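Local structure of putative O-GlcNAcase nagJ (6PV5) at residues A[410-421]-A[489-499]; A[446-454]-A[467-475]. The protein is probably a hexosaminidase of glycoside hydrolase family 84, here represented by an N-terminal piece that includes its catalytic barrel. All coordinates share one frame; numbering follows the deposited sequence.

How the interactions relate
Both contacts are largely buried and lie next to each other at the barrel domain. Interaction 1 joins two irregular loops, so polar atoms do most of the work: lysine ammonium groups, carboxylates, backbone carbonyls and three waters. Its outer parts, at Tyr410, Lys411, Asp494 and Tyr421, are partly exposed. Interaction 2 lies deeper. It pairs helices 446-457 and 464-476 through aliphatic side chains, with one hydrogen bond between the segments at one end. Interaction 2 falls between the two loops of interaction 1 in the sequence. The two meet directly in space, where Ser448 OG probably hydrogen-bonds Gly418 O at 2.6 Å.

Interaction 1 (A[410-421]-A[489-499]); sequences YKEDKMALGPIY and HSTRLDTGRPD
Lys414 NZ is gripped by two acceptors of segment 489-499. Lys414 NZ forms a salt bridge with Asp499 OD2 at 2.7 Å, on the syn lone pair. Lys414 NZ also donates to Arg492 O at 2.8 Å, in the carbonyl plane. The lysine chain is extended, and its CG and CD run over Leu493 CD1. The other oxygen of the carboxylate, Asp499 OD1, takes the backbone N-H groups of Thr491 and Arg492 from opposite faces of its plane. This pins the carboxylate for the lysine.

Ser490 clasps the next residues. Ser490 OG donates to Met415 O at 2.7 Å. Leu417 N donates to Ser490 O at 3.0 Å. Water 1 links Ser490 OG to Met415 N.

Segment 410-421 belongs to the loop between the last two strands of the eight-stranded parallel barrel. Segment 489-499 connects helices 480-487 and 501-515. Tyr410 lies about 11 Å, side chain to side chain, from Asp305, the predicted proton donor. Tyr410 OH accepts Asp494 N in the ring plane at 3.1 Å (N-H...O 160°). Lys411 bends at chi3 (-46°) and chi4 (-61°), which brings Lys411 NZ to Asp494 OD1 in a salt bridge of 3.1 Å, from above the carboxylate plane. At the far end Arg497 CA sits over the centre of the Tyr421 ring in a CH-pi contact, 3.6 Å from the centroid.

Interaction 2 (A[446-454]-A[467-475]); sequences KISTLTGAD and SWDKAIEII. With EDO (1,2-ethanediol), chain C.
Asp454 OD2 accepts Ser467 OG on its anti lone pair, away from the other carboxylate oxygen, at 2.8 Å. This is the one hydrogen bond between two segments that otherwise meet mainly through carbon. Ser467 OG lies opposite its own backbone N (chi1 -174°), which carries it across to the aspartate. Both groups have further partners: Asp454 OD1 accepts Thr45 N, and Ser467 OG is also bonded to Tyr43 OH.

The rest is a helix-helix interface. The axes approach to 8.6 Å, with 129° between their directions, an oblique crossing. The close approach at this point is consistent with the small side chain of Ala471, whose CB lies 3.6 Å from Ile447 O. Ile447 is a knob in a hole formed by Trp468, Ala471, Ile472 and Ile475. Its two branches divide the work. Ile447 CG2 touches Trp468 CD1 at the ring edge, 3.6 Å away. Ile447 CG1 turns to Ile475 CB at 3.8 Å. The indole is held in place by Trp468 NE1 bonding to Leu417 O, and Ile472 CD1 lies over one of its faces. Leu450 reaches past Ala471, and its CD1 touches both Ile474 CG2 and Ile475 CG1. Thr451 CG2 lies against Trp468 CA at 3.7 Å. An ethanediol, probably from the crystallisation liquor, donates from O1 to Asp469 O at 2.7 Å.

Helix 446-457 follows strand 431-436, the last of the (beta/alpha)8 barrel. Lys446 and Leu450 also touch helix 202-214, which follows the first strand, so helix 446-457 lies where the last strand of the barrel meets the first. Helix 464-476 packs on it, and Trp468 and Ile472 in turn touch helix 480-487.

Interaction 1 (A[410-421]-A[489-499])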
loop_
_atom_site.group_PDB
_atom_site.type_symbol
_atom_site.label_atom_id
_atom_site.label_comp_id
_atom_site.label_asym_id
_atom_site.label_seq_id
_atom_site.Cartn_x
_atom_site.Cartn_y
_atom_site.Cartn_z
ATOM N N TYR A 410 -7.057 15.309 2.189
ATOM C CA TYR A 410 -6.808 16.740 2.150
ATOM C C TYR A 410 -7.072 17.298 0.742
ATOM O O TYR A 410 -6.986 18.502 0.554
ATOM C CB TYR A 410 -5.361 17.003 2.589
ATOM C CG TYR A 410 -4.348 16.319 1.703
ATOM C CD1 TYR A 410 -3.977 14.998 1.922
ATOM C CD2 TYR A 410 -3.797 16.976 0.612
ATOM C CE1 TYR A 410 -3.093 14.348 1.072
ATOM C CE2 TYR A 410 -2.897 16.350 -0.239
ATOM C CZ TYR A 410 -2.546 15.030 -0.009
ATOM O OH TYR A 410 -1.641 14.405 -0.830
ATOM N N LYS A 411 -7.402 16.432 -0.234
ATOM C CA LYS A 411 -7.678 16.832 -1.612
ATOM C C LYS A 411 -8.614 15.809 -2.255
ATOM O O LYS A 411 -8.240 15.070 -3.174
ATOM C CB LYS A 411 -6.386 16.965 -2.433
ATOM C CG LYS A 411 -6.577 17.751 -3.734
ATOM C CD LYS A 411 -5.574 17.451 -4.851
ATOM C CE LYS A 411 -4.114 17.386 -4.441
ATOM N NZ LYS A 411 -3.621 18.655 -3.864
ATOM N N GLU A 412 -9.834 15.747 -1.728
ATOM C CA GLU A 412 -10.617 14.531 -1.834
ATOM C C GLU A 412 -11.211 14.362 -3.235
ATOM O O GLU A 412 -11.685 13.285 -3.534
ATOM C CB GLU A 412 -11.692 14.486 -0.743
ATOM C CG GLU A 412 -12.387 15.834 -0.591
ATOM C CD GLU A 412 -13.756 15.828 0.078
ATOM O OE1 GLU A 412 -14.084 14.819 0.735
ATOM O OE2 GLU A 412 -14.495 16.840 -0.060
ATOM N N ASP A 413 -11.168 15.405 -4.073
ATOM C CA ASP A 413 -11.744 15.336 -5.414
ATOM C C ASP A 413 -10.743 14.775 -6.415
ATOM O O ASP A 413 -11.107 14.517 -7.562
ATOM C CB ASP A 413 -12.165 16.717 -5.931
ATOM C CG ASP A 413 -13.266 17.333 -5.080
ATOM O OD1 ASP A 413 -14.206 16.591 -4.709
ATOM O OD2 ASP A 413 -13.149 18.533 -4.754
ATOM N N LYS A 414 -9.489 14.595 -5.990
ATOM C CA LYS A 414 -8.525 13.927 -6.861
ATOM C C LYS A 414 -8.187 12.540 -6.311
ATOM O O LYS A 414 -7.792 12.441 -5.154
ATOM C CB LYS A 414 -7.248 14.766 -6.976
ATOM C CG LYS A 414 -6.270 14.198 -7.985
ATOM C CD LYS A 414 -5.184 15.143 -8.460
ATOM C CE LYS A 414 -4.434 14.517 -9.632
ATOM N NZ LYS A 414 -3.314 15.386 -10.087
ATOM N N MET A 415 -8.281 11.493 -7.151
ATOM C CA MET A 415 -7.870 10.151 -6.771
ATOM C C MET A 415 -6.359 9.994 -6.979
ATOM O O MET A 415 -5.831 10.381 -8.014
ATOM C CB MET A 415 -8.568 9.065 -7.600
ATOM C CG MET A 415 -10.092 9.066 -7.532
ATOM S SD MET A 415 -10.689 8.794 -5.838
ATOM C CE MET A 415 -12.297 8.053 -6.112
ATOM N N ALA A 416 -5.678 9.367 -6.005
ATOM C CA ALA A 416 -4.274 9.008 -6.164
ATOM C C ALA A 416 -4.225 7.571 -6.662
ATOM O O ALA A 416 -4.619 6.655 -5.939
ATOM C CB ALA A 416 -3.547 9.170 -4.848
ATOM N N LEU A 417 -3.772 7.393 -7.907
ATOM C CA LEU A 417 -3.784 6.090 -8.550
ATOM C C LEU A 417 -2.370 5.717 -8.988
ATOM O O LEU A 417 -2.212 4.836 -9.828
ATOM C CB LEU A 417 -4.729 6.128 -9.768
ATOM C CG LEU A 417 -6.205 6.429 -9.456
ATOM C CD1 LEU A 417 -7.006 6.575 -10.757
ATOM C CD2 LEU A 417 -6.798 5.309 -8.601
ATOM N N GLY A 418 -1.350 6.370 -8.417
ATOM C CA GLY A 418 0.022 6.091 -8.825
ATOM C C GLY A 418 0.797 5.132 -7.914
ATOM O O GLY A 418 0.327 4.725 -6.847
ATOM N N PRO A 419 2.050 4.774 -8.289
ATOM C CA PRO A 419 2.893 3.930 -7.441
ATOM C C PRO A 419 3.492 4.735 -6.292
ATOM O O PRO A 419 3.661 5.956 -6.384
ATOM C CB PRO A 419 3.999 3.472 -8.409
ATOM C CG PRO A 419 4.145 4.656 -9.346
ATOM C CD PRO A 419 2.721 5.160 -9.546
ATOM N N ILE A 420 3.782 4.033 -5.190
ATOM C CA ILE A 420 4.676 4.545 -4.153
ATOM C C ILE A 420 5.931 5.080 -4.840
ATOM O O ILE A 420 6.552 4.399 -5.634
ATOM C CB ILE A 420 5.023 3.406 -3.175
ATOM C CG1 ILE A 420 3.771 2.789 -2.534
ATOM C CG2 ILE A 420 6.043 3.870 -2.141
ATOM C CD1 ILE A 420 2.796 3.773 -1.907
ATOM N N TYR A 421 6.308 6.313 -4.551
ATOM C CA TYR A 421 7.257 6.980 -5.430
ATOM C C TYR A 421 8.254 7.770 -4.591
ATOM O O TYR A 421 7.850 8.386 -3.603
ATOM C CB TYR A 421 6.483 7.929 -6.359
ATOM C CG TYR A 421 7.251 8.427 -7.559
ATOM C CD1 TYR A 421 7.429 7.637 -8.685
ATOM C CD2 TYR A 421 7.795 9.703 -7.568
ATOM C CE1 TYR A 421 8.118 8.102 -9.802
ATOM C CE2 TYR A 421 8.499 10.182 -8.662
ATOM C CZ TYR A 421 8.658 9.374 -9.774
ATOM O OH TYR A 421 9.343 9.862 -10.841
ATOM N N HIS A 489 -2.941 10.276 -15.574
ATOM C CA HIS A 489 -3.258 11.681 -15.353
ATOM C C HIS A 489 -3.709 11.932 -13.918
ATOM O O HIS A 489 -4.256 12.986 -13.624
ATOM C CB HIS A 489 -4.340 12.150 -16.335
ATOM C CG HIS A 489 -3.900 12.176 -17.758
ATOM N ND1 HIS A 489 -3.475 13.328 -18.361
ATOM C CD2 HIS A 489 -3.797 11.195 -18.683
ATOM C CE1 HIS A 489 -3.145 13.074 -19.618
ATOM N NE2 HIS A 489 -3.324 11.772 -19.836
ATOM N N SER A 490 -3.474 10.974 -13.017
ATOM C CA SER A 490 -4.053 11.064 -11.681
ATOM C C SER A 490 -3.109 10.478 -10.623
ATOM O O SER A 490 -3.527 9.607 -9.844
ATOM C CB SER A 490 -5.358 10.289 -11.659
ATOM O OG SER A 490 -6.203 10.788 -10.632
ATOM N N THR A 491 -1.828 10.872 -10.651
ATOM C CA THR A 491 -0.853 10.216 -9.782
ATOM C C THR A 491 -0.392 11.193 -8.711
ATOM O O THR A 491 -0.115 10.788 -7.599
ATOM C CB THR A 491 0.315 9.558 -10.534
ATOM O OG1 THR A 491 1.022 10.553 -11.281
ATOM C CG2 THR A 491 -0.126 8.462 -11.482
ATOM N N ARG A 492 -0.372 12.479 -9.042
ATOM C CA ARG A 492 0.262 13.462 -8.185
ATOM C C ARG A 492 -0.788 14.192 -7.347
ATOM O O ARG A 492 -1.685 14.822 -7.899
ATOM C CB ARG A 492 1.077 14.428 -9.057
ATOM C CG ARG A 492 1.737 15.583 -8.317
ATOM C CD ARG A 492 2.959 15.138 -7.513
ATOM N NE ARG A 492 3.573 16.260 -6.805
ATOM C CZ ARG A 492 4.666 16.197 -6.042
ATOM N NH1 ARG A 492 5.309 15.055 -5.864
ATOM N NH2 ARG A 492 5.122 17.292 -5.473
ATOM N N LEU A 493 -0.635 14.138 -6.016
ATOM C CA LEU A 493 -1.402 14.961 -5.099
ATOM C C LEU A 493 -0.439 15.958 -4.452
ATOM O O LEU A 493 0.168 16.760 -5.155
ATOM C CB LEU A 493 -2.107 14.053 -4.083
ATOM C CG LEU A 493 -3.539 13.591 -4.395
ATOM C CD1 LEU A 493 -3.669 13.065 -5.800
ATOM C CD2 LEU A 493 -3.936 12.483 -3.431
ATOM N N ASP A 494 -0.280 15.934 -3.123
ATOM C CA ASP A 494 0.806 16.722 -2.560
ATOM C C ASP A 494 2.115 15.931 -2.612
ATOM O O ASP A 494 3.172 16.466 -2.347
ATOM C CB ASP A 494 0.489 17.224 -1.156
ATOM C CG ASP A 494 -0.479 18.392 -1.162
ATOM O OD1 ASP A 494 -0.946 18.755 -2.259
ATOM O OD2 ASP A 494 -0.775 18.911 -0.059
ATOM N N THR A 495 2.033 14.650 -2.961
ATOM C CA THR A 495 3.208 13.830 -3.185
ATOM C C THR A 495 2.810 12.872 -4.296
ATOM O O THR A 495 1.644 12.871 -4.685
ATOM C CB THR A 495 3.662 13.126 -1.897
ATOM O OG1 THR A 495 4.950 12.538 -2.120
ATOM C CG2 THR A 495 2.689 12.060 -1.432
ATOM N N GLY A 496 3.758 12.069 -4.784
ATOM C CA GLY A 496 3.424 11.066 -5.786
ATOM C C GLY A 496 4.195 11.293 -7.079
ATOM O O GLY A 496 4.800 12.347 -7.275
ATOM N N ARG A 497 4.192 10.286 -7.944
ATOM C CA ARG A 497 4.717 10.444 -9.291
ATOM C C ARG A 497 4.027 11.633 -9.968
ATOM O O ARG A 497 2.800 11.771 -9.880
ATOM C CB ARG A 497 4.439 9.143 -10.050
ATOM C CG ARG A 497 4.715 9.174 -11.552
ATOM C CD ARG A 497 3.950 8.031 -12.196
ATOM N NE ARG A 497 4.102 7.847 -13.645
ATOM C CZ ARG A 497 3.305 8.375 -14.578
ATOM N NH1 ARG A 497 3.532 8.103 -15.850
ATOM N NH2 ARG A 497 2.291 9.165 -14.250
ATOM N N PRO A 498 4.779 12.525 -10.668
ATOM C CA PRO A 498 4.160 13.613 -11.444
ATOM C C PRO A 498 3.221 13.067 -12.521
ATOM O O PRO A 498 3.484 12.022 -13.106
ATOM C CB PRO A 498 5.369 14.364 -12.061
ATOM C CG PRO A 498 6.504 14.007 -11.087
ATOM C CD PRO A 498 6.256 12.536 -10.757
ATOM N N ASP A 499 2.107 13.769 -12.755
ATOM C CA ASP A 499 1.113 13.340 -13.728
ATOM C C ASP A 499 1.697 13.450 -15.142
ATOM O O ASP A 499 2.445 14.387 -15.422
ATOM C CB ASP A 499 -0.080 14.296 -13.728
ATOM C CG ASP A 499 -0.920 14.286 -12.457
ATOM O OD1 ASP A 499 -0.899 13.255 -11.739
ATOM O OD2 ASP A 499 -1.633 15.304 -12.218
HETATM O O HOH W 1 -8.486 11.793 -9.966
HETATM O O HOH W 2 2.490 8.057 -7.264
HETATM O O HOH W 3 5.686 10.063 -3.466
#

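Interaction 2 (A[446-454]-A[467-475])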
loop_
_atom_site.group_PDB
_atom_site.type_symbol
_atom_site.label_atom_id
_atom_site.label_comp_id
_atom_site.label_asym_id
_atom_site.label_seq_id
_atom_site.Cartn_x
_atom_site.Cartn_y
_atom_site.Cartn_z
ATOM N N LYS A 446 -6.448 0.508 -4.146
ATOM C CA LYS A 446 -5.713 -0.741 -4.259
ATOM C C LYS A 446 -4.433 -0.636 -5.094
ATOM O O LYS A 446 -3.446 -1.242 -4.727
ATOM C CB LYS A 446 -6.622 -1.894 -4.680
ATOM C CG LYS A 446 -7.620 -2.270 -3.602
ATOM C CD LYS A 446 -8.489 -3.450 -3.989
ATOM C CE LYS A 446 -9.567 -3.743 -2.959
ATOM N NZ LYS A 446 -10.445 -4.838 -3.443
ATOM N N ILE A 447 -4.467 0.045 -6.247
ATOM C CA ILE A 447 -3.297 0.120 -7.102
ATOM C C ILE A 447 -2.087 0.642 -6.329
ATOM O O ILE A 447 -1.047 -0.026 -6.316
ATOM C CB ILE A 447 -3.561 0.852 -8.441
ATOM C CG1 ILE A 447 -4.510 0.038 -9.331
ATOM C CG2 ILE A 447 -2.258 1.133 -9.178
ATOM C CD1 ILE A 447 -5.346 0.896 -10.253
ATOM N N SER A 448 -2.229 1.788 -5.653
ATOM C CA SER A 448 -1.113 2.365 -4.927
ATOM C C SER A 448 -0.675 1.429 -3.803
ATOM O O SER A 448 0.512 1.169 -3.657
ATOM C CB SER A 448 -1.440 3.752 -4.418
ATOM O OG SER A 448 -1.901 4.570 -5.491
ATOM N N THR A 449 -1.646 0.922 -3.022
ATOM C CA THR A 449 -1.382 0.024 -1.910
ATOM C C THR A 449 -0.563 -1.200 -2.345
ATOM O O THR A 449 0.323 -1.641 -1.611
ATOM C CB THR A 449 -2.662 -0.374 -1.171
ATOM O OG1 THR A 449 -3.338 0.826 -0.804
ATOM C CG2 THR A 449 -2.368 -1.124 0.108
ATOM N N LEU A 450 -0.860 -1.754 -3.520
ATOM C CA LEU A 450 -0.144 -2.933 -3.976
ATOM C C LEU A 450 1.300 -2.580 -4.332
ATOM O O LEU A 450 2.186 -3.414 -4.143
ATOM C CB LEU A 450 -0.845 -3.547 -5.191
ATOM C CG LEU A 450 -2.146 -4.290 -4.900
ATOM C CD1 LEU A 450 -2.867 -4.595 -6.202
ATOM C CD2 LEU A 450 -1.866 -5.580 -4.132
ATOM N N THR A 451 1.534 -1.379 -4.889
ATOM C CA THR A 451 2.908 -0.980 -5.171
ATOM C C THR A 451 3.630 -0.840 -3.833
ATOM O O THR A 451 4.822 -1.132 -3.746
ATOM C CB THR A 451 3.034 0.254 -6.084
ATOM O OG1 THR A 451 2.513 1.400 -5.408
ATOM C CG2 THR A 451 2.343 0.106 -7.425
ATOM N N GLY A 452 2.879 -0.410 -2.811
ATOM C CA GLY A 452 3.370 -0.337 -1.446
ATOM C C GLY A 452 3.757 -1.717 -0.894
ATOM O O GLY A 452 4.739 -1.837 -0.159
ATOM N N ALA A 453 2.973 -2.748 -1.243
ATOM C CA ALA A 453 3.270 -4.127 -0.854
ATOM C C ALA A 453 4.590 -4.573 -1.479
ATOM O O ALA A 453 5.362 -5.292 -0.850
ATOM C CB ALA A 453 2.155 -5.059 -1.270
ATOM N N ASP A 454 4.808 -4.161 -2.728
ATOM C CA ASP A 454 5.969 -4.554 -3.509
ATOM C C ASP A 454 7.227 -3.885 -2.943
ATOM O O ASP A 454 8.283 -4.513 -2.832
ATOM C CB ASP A 454 5.719 -4.271 -4.991
ATOM C CG ASP A 454 6.793 -4.792 -5.927
ATOM O OD1 ASP A 454 7.339 -5.871 -5.651
ATOM O OD2 ASP A 454 7.073 -4.114 -6.929
ATOM N N SER A 467 6.465 -1.639 -11.248
ATOM C CA SER A 467 5.598 -2.097 -10.175
ATOM C C SER A 467 4.156 -1.645 -10.434
ATOM O O SER A 467 3.233 -2.428 -10.282
ATOM C CB SER A 467 6.094 -1.567 -8.860
ATOM O OG SER A 467 5.352 -2.122 -7.791
ATOM N N TRP A 468 3.983 -0.375 -10.830
ATOM C CA TRP A 468 2.686 0.205 -11.151
ATOM C C TRP A 468 1.989 -0.599 -12.247
ATOM O O TRP A 468 0.812 -0.910 -12.137
ATOM C CB TRP A 468 2.914 1.647 -11.597
ATOM C CG TRP A 468 1.695 2.506 -11.701
ATOM C CD1 TRP A 468 0.613 2.550 -10.865
ATOM C CD2 TRP A 468 1.513 3.545 -12.675
ATOM N NE1 TRP A 468 -0.245 3.533 -11.282
ATOM C CE2 TRP A 468 0.283 4.166 -12.380
ATOM C CE3 TRP A 468 2.295 4.034 -13.736
ATOM C CZ2 TRP A 468 -0.193 5.239 -13.139
ATOM C CZ3 TRP A 468 1.812 5.074 -14.506
ATOM C CH2 TRP A 468 0.586 5.676 -14.192
ATOM N N ASP A 469 2.734 -0.952 -13.299
ATOM C CA ASP A 469 2.178 -1.777 -14.363
ATOM C C ASP A 469 1.562 -3.062 -13.813
ATOM O O ASP A 469 0.468 -3.435 -14.244
ATOM C CB ASP A 469 3.166 -2.049 -15.504
ATOM C CG ASP A 469 3.551 -0.807 -16.289
ATOM O OD1 ASP A 469 2.767 0.171 -16.280
ATOM O OD2 ASP A 469 4.640 -0.823 -16.907
ATOM N N LYS A 470 2.267 -3.744 -12.896
ATOM C CA LYS A 470 1.787 -5.020 -12.381
ATOM C C LYS A 470 0.565 -4.811 -11.496
ATOM O O LYS A 470 -0.343 -5.635 -11.503
ATOM C CB LYS A 470 2.823 -5.753 -11.519
ATOM C CG LYS A 470 4.034 -6.284 -12.278
ATOM C CD LYS A 470 3.749 -7.541 -13.083
ATOM C CE LYS A 470 4.956 -8.022 -13.863
ATOM N NZ LYS A 470 6.212 -7.766 -13.115
ATOM N N ALA A 471 0.570 -3.748 -10.694
ATOM C CA ALA A 471 -0.572 -3.515 -9.819
ATOM C C ALA A 471 -1.826 -3.197 -10.640
ATOM O O ALA A 471 -2.925 -3.621 -10.289
ATOM C CB ALA A 471 -0.269 -2.412 -8.833
ATOM N N ILE A 472 -1.664 -2.406 -11.703
ATOM C CA ILE A 472 -2.782 -2.068 -12.582
ATOM C C ILE A 472 -3.314 -3.340 -13.234
ATOM O O ILE A 472 -4.520 -3.526 -13.334
ATOM C CB ILE A 472 -2.361 -1.024 -13.631
ATOM C CG1 ILE A 472 -2.193 0.351 -12.986
ATOM C CG2 ILE A 472 -3.360 -0.990 -14.787
ATOM C CD1 ILE A 472 -1.539 1.379 -13.887
ATOM N N GLU A 473 -2.412 -4.242 -13.636
ATOM C CA GLU A 473 -2.841 -5.496 -14.244
ATOM C C GLU A 473 -3.649 -6.313 -13.239
ATOM O O GLU A 473 -4.663 -6.916 -13.592
ATOM C CB GLU A 473 -1.629 -6.296 -14.711
ATOM C CG GLU A 473 -1.979 -7.633 -15.332
ATOM C CD GLU A 473 -0.818 -8.311 -16.049
ATOM O OE1 GLU A 473 0.254 -8.527 -15.417
ATOM O OE2 GLU A 473 -0.976 -8.619 -17.249
ATOM N N ILE A 474 -3.189 -6.341 -11.982
ATOM C CA ILE A 474 -3.878 -7.102 -10.951
ATOM C C ILE A 474 -5.289 -6.535 -10.768
ATOM O O ILE A 474 -6.224 -7.282 -10.553
ATOM C CB ILE A 474 -3.068 -7.071 -9.637
ATOM C CG1 ILE A 474 -1.821 -7.960 -9.733
ATOM C CG2 ILE A 474 -3.940 -7.406 -8.416
ATOM C CD1 ILE A 474 -0.785 -7.696 -8.648
ATOM N N ILE A 475 -5.437 -5.206 -10.816
ATOM C CA ILE A 475 -6.672 -4.553 -10.409
ATOM C C ILE A 475 -7.625 -4.400 -11.603
ATOM O O ILE A 475 -8.843 -4.564 -11.432
ATOM C CB ILE A 475 -6.372 -3.233 -9.661
ATOM C CG1 ILE A 475 -5.644 -3.496 -8.338
ATOM C CG2 ILE A 475 -7.617 -2.383 -9.433
ATOM C CD1 ILE A 475 -6.439 -4.342 -7.362
HETATM C C1 EDO C . -0.502 -1.679 -17.096
HETATM O O1 EDO C . -0.430 -3.067 -16.789
HETATM C C2 EDO C . 0.137 -1.288 -18.381
HETATM O O2 EDO C . 0.081 -2.290 -19.389
#